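Local coordinates for protein Phi class glutathione transferase GSTF1 (PDB 4RI6) that binds glutathione and probably transfers it to electrophilic substrates RX with release of a halide, a detoxification reaction, at residues T3-Y8 / P57-E62; L12-S17 / L170-Y175; K83-L88 / D160-A165. One frame throughout, in Å; residues are numbered along the deposited sequence.

How the contacts relate
From the N terminus, strand 5-8 is paired with 57-62 in contact 1, which closes a loop holding helix 14-25 and strand 30-33 and so completes the centre of the thioredoxin-like sheet. Contact 2 opens inside that loop, at residues 12-17, and closes only at 170-175, so the two cross; they touch where Pro57 packs on Ala15. Contact 2 ties the glutathione-binding half to the helical half. Contact 3 joins 83-88, in the linker between the halves, to 160-165 at the head of helix 164-179; it follows contact 1 in series and nests inside contact 2. Contacts 2 and 3 thus grip different turns of one helix.

Contact 1 (T3-Y8 / P57-E62); sequences TPVTIY and PAFKDE
Strands 5-8 and 58-60 lie antiparallel at the centre of the thioredoxin-like sheet, between 30-33 and 65-67. Thr6 and Lys60 form a hydrogen-bonded pair: Thr6 N reaches Lys60 O at 2.8 Å, nearly along the carbonyl axis, and Lys60 N returns the bond to Thr6 O at 2.9 Å. Further on, Tyr8 N donates to Ala58 O.

Lys60 can be traced outward from its CB, which sits beside the CB of Thr6, 4.1 Å away. CG lies anti to the carbonyl carbon (chi1 -60°), and from there the chain is extended, crossing the tyrosine of the same sheet face obliquely. Lys60 CG is 4.0 Å from Tyr8 CE1, CD runs on past that same ring corner, and CE comes within 3.2 Å of Tyr8 OH. At the tip Lys60 NZ makes a weak hydrogen bond to Tyr8 OH, 3.1 Å. Behind the lysine, Ala58 CB rests against Tyr8 CD1.

The opposite face is mostly apolar, though Asp61 OD2 lies at the edge of the Phe59 ring, hydrogen-bonded to Tyr75 and salt-bridged to Lys79. Ile7 and Phe59 are a non-hydrogen-bonded pair, and Ile7 CD1 presses to 3.5 Å from Phe59 CD2, while Val5 CB meets CE2 of that ring at 3.7 Å. Ile7 reaches helix 14-25 and Phe59 helix 69-79. Pro57, preceded by a cis peptide bond as in thioredoxin-fold glutathione sites, touches the bound glutathione.

The chemistry is two-sided: one face is mostly aliphatic and aromatic, buried under helices, and the other is amphipathic, where the ammonium makes only a weak bond to the phenol oxygen and might make the phenol slightly more acidic; the Thr6-Lys60 pair sets the register, consistent with the placing of cis-Pro57 beside the glutathione.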
# COMPACT_ATOMS: atom_id res chain seq x y z
N THR A 3 -23.46 0.92 17.95
CA THR A 3 -23.45 -0.49 17.58
C THR A 3 -22.02 -0.94 17.23
O THR A 3 -21.29 -0.20 16.57
CB THR A 3 -24.39 -0.76 16.38
OG1 THR A 3 -24.36 -2.16 16.04
CG2 THR A 3 -23.97 0.04 15.16
N PRO A 4 -21.62 -2.15 17.68
CA PRO A 4 -20.27 -2.62 17.34
C PRO A 4 -20.08 -2.77 15.83
O PRO A 4 -21.01 -3.14 15.12
CB PRO A 4 -20.19 -3.98 18.03
CG PRO A 4 -21.22 -3.94 19.11
CD PRO A 4 -22.32 -3.10 18.55
N VAL A 5 -18.88 -2.48 15.35
CA VAL A 5 -18.58 -2.73 13.96
C VAL A 5 -18.42 -4.23 13.79
O VAL A 5 -18.23 -4.94 14.75
CB VAL A 5 -17.32 -2.01 13.49
CG1 VAL A 5 -17.42 -0.52 13.82
CG2 VAL A 5 -16.06 -2.64 14.09
N THR A 6 -18.53 -4.68 12.54
CA THR A 6 -18.43 -6.09 12.19
C THR A 6 -17.15 -6.33 11.40
O THR A 6 -16.90 -5.67 10.40
CB THR A 6 -19.64 -6.51 11.36
OG1 THR A 6 -20.85 -6.27 12.10
CG2 THR A 6 -19.56 -7.97 10.97
N ILE A 7 -16.35 -7.30 11.84
CA ILE A 7 -15.12 -7.68 11.15
C ILE A 7 -15.22 -9.14 10.74
O ILE A 7 -15.66 -9.97 11.53
CB ILE A 7 -13.88 -7.50 12.06
CG1 ILE A 7 -13.86 -6.10 12.66
CG2 ILE A 7 -12.60 -7.82 11.30
CD1 ILE A 7 -13.72 -5.00 11.68
N TYR A 8 -14.79 -9.45 9.52
CA TYR A 8 -14.81 -10.81 8.98
C TYR A 8 -13.40 -11.39 8.90
O TYR A 8 -12.51 -10.78 8.28
CB TYR A 8 -15.41 -10.85 7.57
CG TYR A 8 -16.88 -10.54 7.51
CD1 TYR A 8 -17.34 -9.24 7.60
CD2 TYR A 8 -17.80 -11.55 7.35
CE1 TYR A 8 -18.70 -8.96 7.54
CE2 TYR A 8 -19.15 -11.29 7.27
CZ TYR A 8 -19.60 -10.00 7.38
OH TYR A 8 -20.95 -9.74 7.30
N PRO A 57 -9.33 -9.28 5.80
CA PRO A 57 -10.65 -9.07 6.37
C PRO A 57 -11.60 -8.27 5.50
O PRO A 57 -11.21 -7.68 4.50
CB PRO A 57 -10.33 -8.27 7.63
CG PRO A 57 -9.23 -7.41 7.21
CD PRO A 57 -8.37 -8.28 6.32
N ALA A 58 -12.86 -8.26 5.93
CA ALA A 58 -13.82 -7.26 5.50
C ALA A 58 -14.38 -6.57 6.74
O ALA A 58 -14.34 -7.13 7.84
CB ALA A 58 -14.93 -7.89 4.66
N PHE A 59 -14.90 -5.37 6.53
CA PHE A 59 -15.40 -4.52 7.59
C PHE A 59 -16.80 -4.03 7.23
O PHE A 59 -17.03 -3.65 6.07
CB PHE A 59 -14.44 -3.33 7.76
CG PHE A 59 -14.99 -2.24 8.62
CD1 PHE A 59 -15.89 -1.33 8.12
CD2 PHE A 59 -14.57 -2.10 9.93
CE1 PHE A 59 -16.41 -0.33 8.92
CE2 PHE A 59 -15.06 -1.09 10.73
CZ PHE A 59 -15.98 -0.20 10.23
N LYS A 60 -17.71 -4.03 8.21
CA LYS A 60 -19.02 -3.38 8.07
C LYS A 60 -19.36 -2.54 9.30
O LYS A 60 -19.14 -2.97 10.42
CB LYS A 60 -20.15 -4.40 7.87
CG LYS A 60 -20.07 -5.31 6.66
CD LYS A 60 -21.35 -6.15 6.58
CE LYS A 60 -21.32 -7.15 5.44
NZ LYS A 60 -22.57 -7.92 5.37
N ASP A 61 -19.89 -1.35 9.08
CA ASP A 61 -20.65 -0.66 10.11
C ASP A 61 -21.96 -0.14 9.50
O ASP A 61 -22.29 -0.51 8.37
CB ASP A 61 -19.81 0.45 10.79
CG ASP A 61 -19.45 1.61 9.87
OD1 ASP A 61 -20.02 1.75 8.77
OD2 ASP A 61 -18.59 2.42 10.28
N GLU A 62 -22.70 0.69 10.23
CA GLU A 62 -24.01 1.15 9.76
C GLU A 62 -23.86 1.91 8.43
O GLU A 62 -24.80 1.97 7.64
CB GLU A 62 -24.71 2.02 10.83
CG GLU A 62 -24.77 1.40 12.24
CD GLU A 62 -25.97 1.86 13.10
OE1 GLU A 62 -26.61 0.99 13.74
OE2 GLU A 62 -26.25 3.09 13.15

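Contact 2 (L12-S17 / L170-Y175); sequences LSTAVS and LPNGDY. With GSH (glutathione), chain C.
Thr14, in the first turn of helix 14-25, stands with its side chain against helix 164-179. Its OG1 takes the crowded position between backbone N and carbonyl carbon (chi1 51°), which fits CG2 between Asn172 OD1 and the edge of the Tyr175 ring, 3.7 Å from Tyr175 CD2. Thr14 CB packs on Pro171 CB at 3.5 Å. Asn172 crosses the threonine at about a right angle, and one water bridges them, 2.7 Å from Thr14 OG1 and 2.7 Å from Asn172 OD1, to which it donates.

Tyr175 comes edge-on as well to Leu12 O. Its OH donates to that carbonyl oxygen over 2.6 Å, in the carbonyl plane and on a lone pair (C=O...O angle 121°). Phe123 of the helical domain meets the Tyr175 ring edge-to-face. A phenylalanine here would lose the hydroxyl's bond to Leu12 O and would probably leave the peptide leading into helix 14-25 less firmly placed.

On the side away from this interface, Ser13 caps the helix: Val16 N donates to Ser13 OG at 3.0 Å, almost straight at 176°. The same OG lies 3.2 Å from SG2 of glutathione.

This is the join between the N-terminal and C-terminal domains of a GST, immediately behind the thiol. With the N-terminal end of helix 14-25 beside the sulfur, the local field would probably favour the thiolate, and the tyrosine bond together with the water bridge holds that helix end to the second domain.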
# COMPACT_ATOMS: atom_id res chain seq x y z
N LEU A 12 -5.84 -15.56 13.25
CA LEU A 12 -4.53 -16.04 12.77
C LEU A 12 -4.08 -15.29 11.51
O LEU A 12 -2.90 -15.28 11.18
CB LEU A 12 -4.55 -17.56 12.49
CG LEU A 12 -5.54 -18.09 11.44
CD1 LEU A 12 -5.01 -17.98 10.02
CD2 LEU A 12 -5.90 -19.53 11.74
N SER A 13 -5.01 -14.64 10.82
CA SER A 13 -4.65 -13.89 9.62
C SER A 13 -3.92 -12.60 9.98
O SER A 13 -4.34 -11.85 10.85
CB SER A 13 -5.89 -13.56 8.79
OG SER A 13 -5.70 -12.34 8.05
N THR A 14 -2.84 -12.33 9.27
CA THR A 14 -2.07 -11.11 9.54
C THR A 14 -2.87 -9.86 9.26
O THR A 14 -2.83 -8.91 10.04
CB THR A 14 -0.79 -11.08 8.71
OG1 THR A 14 -1.12 -11.33 7.34
CG2 THR A 14 0.19 -12.13 9.19
N ALA A 15 -3.60 -9.86 8.14
CA ALA A 15 -4.40 -8.69 7.79
C ALA A 15 -5.57 -8.48 8.76
O ALA A 15 -5.90 -7.35 9.11
CB ALA A 15 -4.90 -8.81 6.36
N VAL A 16 -6.20 -9.56 9.20
CA VAL A 16 -7.21 -9.43 10.26
C VAL A 16 -6.58 -8.87 11.55
O VAL A 16 -7.14 -8.00 12.21
CB VAL A 16 -7.90 -10.79 10.57
CG1 VAL A 16 -8.84 -10.67 11.78
CG2 VAL A 16 -8.65 -11.32 9.33
N SER A 17 -5.41 -9.38 11.91
CA SER A 17 -4.72 -8.94 13.12
C SER A 17 -4.41 -7.45 13.11
O SER A 17 -4.49 -6.78 14.13
CB SER A 17 -3.41 -9.74 13.31
OG SER A 17 -3.70 -11.07 13.73
N LEU A 170 3.47 -5.25 12.97
CA LEU A 170 3.31 -6.28 13.99
C LEU A 170 2.92 -7.66 13.42
O LEU A 170 3.50 -8.66 13.83
CB LEU A 170 2.29 -5.85 15.04
CG LEU A 170 2.82 -4.80 16.03
CD1 LEU A 170 1.69 -4.16 16.84
CD2 LEU A 170 3.85 -5.42 16.97
N PRO A 171 1.96 -7.73 12.47
CA PRO A 171 1.52 -9.10 12.12
C PRO A 171 2.59 -9.98 11.47
O PRO A 171 2.77 -11.12 11.89
CB PRO A 171 0.34 -8.84 11.17
CG PRO A 171 -0.19 -7.50 11.60
CD PRO A 171 1.04 -6.70 11.95
N ASN A 172 3.30 -9.47 10.47
CA ASN A 172 4.33 -10.29 9.85
C ASN A 172 5.54 -10.42 10.75
O ASN A 172 6.17 -11.47 10.83
CB ASN A 172 4.74 -9.75 8.48
CG ASN A 172 3.71 -10.03 7.42
OD1 ASN A 172 2.86 -10.90 7.58
ND2 ASN A 172 3.78 -9.30 6.32
N GLY A 173 5.89 -9.33 11.43
CA GLY A 173 7.02 -9.36 12.34
C GLY A 173 6.86 -10.41 13.41
O GLY A 173 7.78 -11.18 13.70
N ASP A 174 5.66 -10.50 13.99
CA ASP A 174 5.47 -11.38 15.14
C ASP A 174 5.56 -12.83 14.68
O ASP A 174 6.13 -13.67 15.38
CB ASP A 174 4.12 -11.10 15.83
CG ASP A 174 4.06 -11.66 17.26
OD1 ASP A 174 3.87 -12.87 17.39
OD2 ASP A 174 4.24 -10.91 18.25
N TYR A 175 5.01 -13.14 13.51
CA TYR A 175 5.11 -14.51 13.04
C TYR A 175 6.57 -14.88 12.76
O TYR A 175 7.01 -15.98 13.10
CB TYR A 175 4.26 -14.73 11.79
CG TYR A 175 2.83 -15.18 12.04
CD1 TYR A 175 2.56 -16.34 12.74
CD2 TYR A 175 1.76 -14.46 11.52
CE1 TYR A 175 1.24 -16.74 12.95
CE2 TYR A 175 0.45 -14.86 11.72
CZ TYR A 175 0.20 -16.01 12.43
OH TYR A 175 -1.09 -16.46 12.64
N1 GSH C . -4.10 -6.78 1.01
CA1 GSH C . -5.13 -7.45 1.78
C1 GSH C . -5.45 -6.78 3.10
O11 GSH C . -4.53 -6.20 3.64
O12 GSH C . -6.61 -6.78 3.59
CB1 GSH C . -4.51 -8.80 2.04
CG1 GSH C . -5.60 -9.79 2.30
CD1 GSH C . -5.02 -11.18 2.35
OE1 GSH C . -4.16 -11.57 1.58
N2 GSH C . -5.56 -11.92 3.29
CA2 GSH C . -5.27 -13.29 3.57
C2 GSH C . -6.37 -14.11 2.96
O2 GSH C . -7.49 -13.66 2.95
CB2 GSH C . -5.21 -13.38 5.10
SG2 GSH C . -3.56 -13.02 5.75
N3 GSH C . -6.02 -15.31 2.47
CA3 GSH C . -6.99 -16.24 1.93
C3 GSH C . -7.09 -16.17 0.43
O31 GSH C . -6.43 -15.29 -0.18
O32 GSH C . -7.83 -16.98 -0.15
O HOH W 1 1.04 -11.77 5.84

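Contact 3 (K83-L88 / D160-A165); sequences KGNKSL and DEFSFA. Unlike the reference sequence in segment 83-88: Lys86 (reference Arg).
Water 2 is the best-held polar atom here, gripped by three bonds from both segments. It accepts from Asn85 ND2 at 2.9 Å and donates to Ser87 OG at 3.1 Å and to Phe162 O at 2.8 Å. A second water, water 3, also donates to Phe162 O, and it bridges from there to Ser87 O, 2.8 Å away, so that the Phe162 carbonyl is met by two water hydrogens.

Ser87 OG has a second bond, a very short one of 2.5 Å to Glu161 OE2. It approaches from well above the carboxylate plane, 72° out of it. The hydroxyl sits in the crowded position between its own backbone N and carbonyl carbon, while the glutamate reaches it with an extended chain. Asn85 sets the serine up: its OD1 accepts from Ser87 N in an Asx turn, within the type I turn from Asn85 to Leu88, and its ND2 is held also by Glu25 of helix 14-25.

A second direct bond comes from the backbone: Phe164 N, in the first turn of helix 164-179, donates to Leu88 O at 2.7 Å. Leu88 and Phe162 lie side by side pointing the same way, Leu88 CD1 being 3.8 Å from Phe162 CE2, and Arg202 makes a cation-pi contact with that ring.

Ser163 N-caps the helix through its OG, which accepts from Ala165 N, and Asp166 accepts from Ser163 N, consistent with the Ser-x-x-Asp capping motif known at this helix in GSTs. A helix start has spare N-H groups; one goes to the interdomain linker at Leu88, and the carboxylate bond and waters fasten the Asn85-Leu88 turn that ends there, so the linker is pinned by polar contacts over a small apolar patch.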
# COMPACT_ATOMS: atom_id res chain seq x y z
N LYS A 83 -11.30 9.10 19.86
CA LYS A 83 -11.53 7.96 20.73
C LYS A 83 -10.22 7.19 20.93
O LYS A 83 -9.35 7.20 20.05
CB LYS A 83 -12.59 7.05 20.09
CG LYS A 83 -13.47 6.27 21.02
CD LYS A 83 -14.49 5.50 20.19
CE LYS A 83 -15.19 4.39 20.97
NZ LYS A 83 -15.26 4.60 22.44
N GLY A 84 -10.07 6.55 22.09
CA GLY A 84 -8.95 5.67 22.34
C GLY A 84 -7.64 6.39 22.15
O GLY A 84 -7.50 7.52 22.59
N ASN A 85 -6.69 5.73 21.50
CA ASN A 85 -5.42 6.36 21.16
C ASN A 85 -5.63 7.41 20.06
O ASN A 85 -5.73 7.07 18.88
CB ASN A 85 -4.43 5.28 20.72
CG ASN A 85 -3.04 5.82 20.45
OD1 ASN A 85 -2.82 7.03 20.42
ND2 ASN A 85 -2.09 4.92 20.23
N LYS A 86 -5.68 8.68 20.44
CA LYS A 86 -5.96 9.75 19.49
C LYS A 86 -4.85 9.97 18.48
O LYS A 86 -5.10 10.45 17.37
CB LYS A 86 -6.23 11.06 20.23
CG LYS A 86 -7.39 10.97 21.21
CD LYS A 86 -7.87 12.34 21.63
CE LYS A 86 -8.90 12.24 22.73
NZ LYS A 86 -9.50 13.56 23.04
N SER A 87 -3.61 9.64 18.85
CA SER A 87 -2.47 9.96 18.01
C SER A 87 -2.08 8.84 17.06
O SER A 87 -1.08 8.96 16.35
CB SER A 87 -1.26 10.31 18.87
OG SER A 87 -0.66 9.12 19.37
N LEU A 88 -2.86 7.76 17.01
CA LEU A 88 -2.41 6.54 16.31
C LEU A 88 -2.04 6.82 14.86
O LEU A 88 -1.05 6.28 14.35
CB LEU A 88 -3.48 5.45 16.40
CG LEU A 88 -3.10 4.08 15.80
CD1 LEU A 88 -1.89 3.44 16.51
CD2 LEU A 88 -4.28 3.13 15.84
N ASP A 160 8.41 10.03 17.77
CA ASP A 160 8.58 9.77 19.21
C ASP A 160 7.38 9.06 19.82
O ASP A 160 7.31 8.85 21.03
CB ASP A 160 8.87 11.08 19.97
CG ASP A 160 7.78 12.12 19.83
OD1 ASP A 160 6.72 11.80 19.27
OD2 ASP A 160 7.98 13.26 20.28
N GLU A 161 6.44 8.66 18.98
CA GLU A 161 5.18 8.11 19.44
C GLU A 161 4.81 6.89 18.60
O GLU A 161 4.98 6.91 17.40
CB GLU A 161 4.10 9.19 19.31
CG GLU A 161 2.97 9.11 20.31
CD GLU A 161 2.06 10.34 20.27
OE1 GLU A 161 2.43 11.36 19.64
OE2 GLU A 161 0.97 10.28 20.89
N PHE A 162 4.33 5.83 19.25
CA PHE A 162 3.78 4.67 18.54
C PHE A 162 2.74 5.15 17.53
O PHE A 162 1.92 6.01 17.85
CB PHE A 162 3.15 3.68 19.52
CG PHE A 162 2.55 2.45 18.87
CD1 PHE A 162 3.35 1.40 18.45
CD2 PHE A 162 1.17 2.31 18.75
CE1 PHE A 162 2.80 0.26 17.88
CE2 PHE A 162 0.62 1.18 18.17
CZ PHE A 162 1.43 0.15 17.74
N SER A 163 2.79 4.62 16.32
CA SER A 163 1.81 5.00 15.31
C SER A 163 1.32 3.80 14.55
O SER A 163 1.84 2.69 14.71
CB SER A 163 2.40 6.01 14.32
OG SER A 163 3.21 5.37 13.35
N PHE A 164 0.35 4.04 13.68
CA PHE A 164 -0.12 2.98 12.81
C PHE A 164 1.02 2.41 11.96
O PHE A 164 0.98 1.24 11.58
CB PHE A 164 -1.26 3.48 11.90
CG PHE A 164 -1.86 2.39 11.10
CD1 PHE A 164 -2.64 1.43 11.72
CD2 PHE A 164 -1.57 2.23 9.75
CE1 PHE A 164 -3.15 0.39 11.03
CE2 PHE A 164 -2.09 1.18 9.05
CZ PHE A 164 -2.89 0.26 9.69
N ALA A 165 2.03 3.21 11.66
CA ALA A 165 3.17 2.69 10.90
C ALA A 165 3.80 1.53 11.64
O ALA A 165 4.10 0.50 11.05
CB ALA A 165 4.18 3.76 10.63
O HOH W 2 0.38 6.36 20.18
O HOH W 3 1.65 8.54 16.66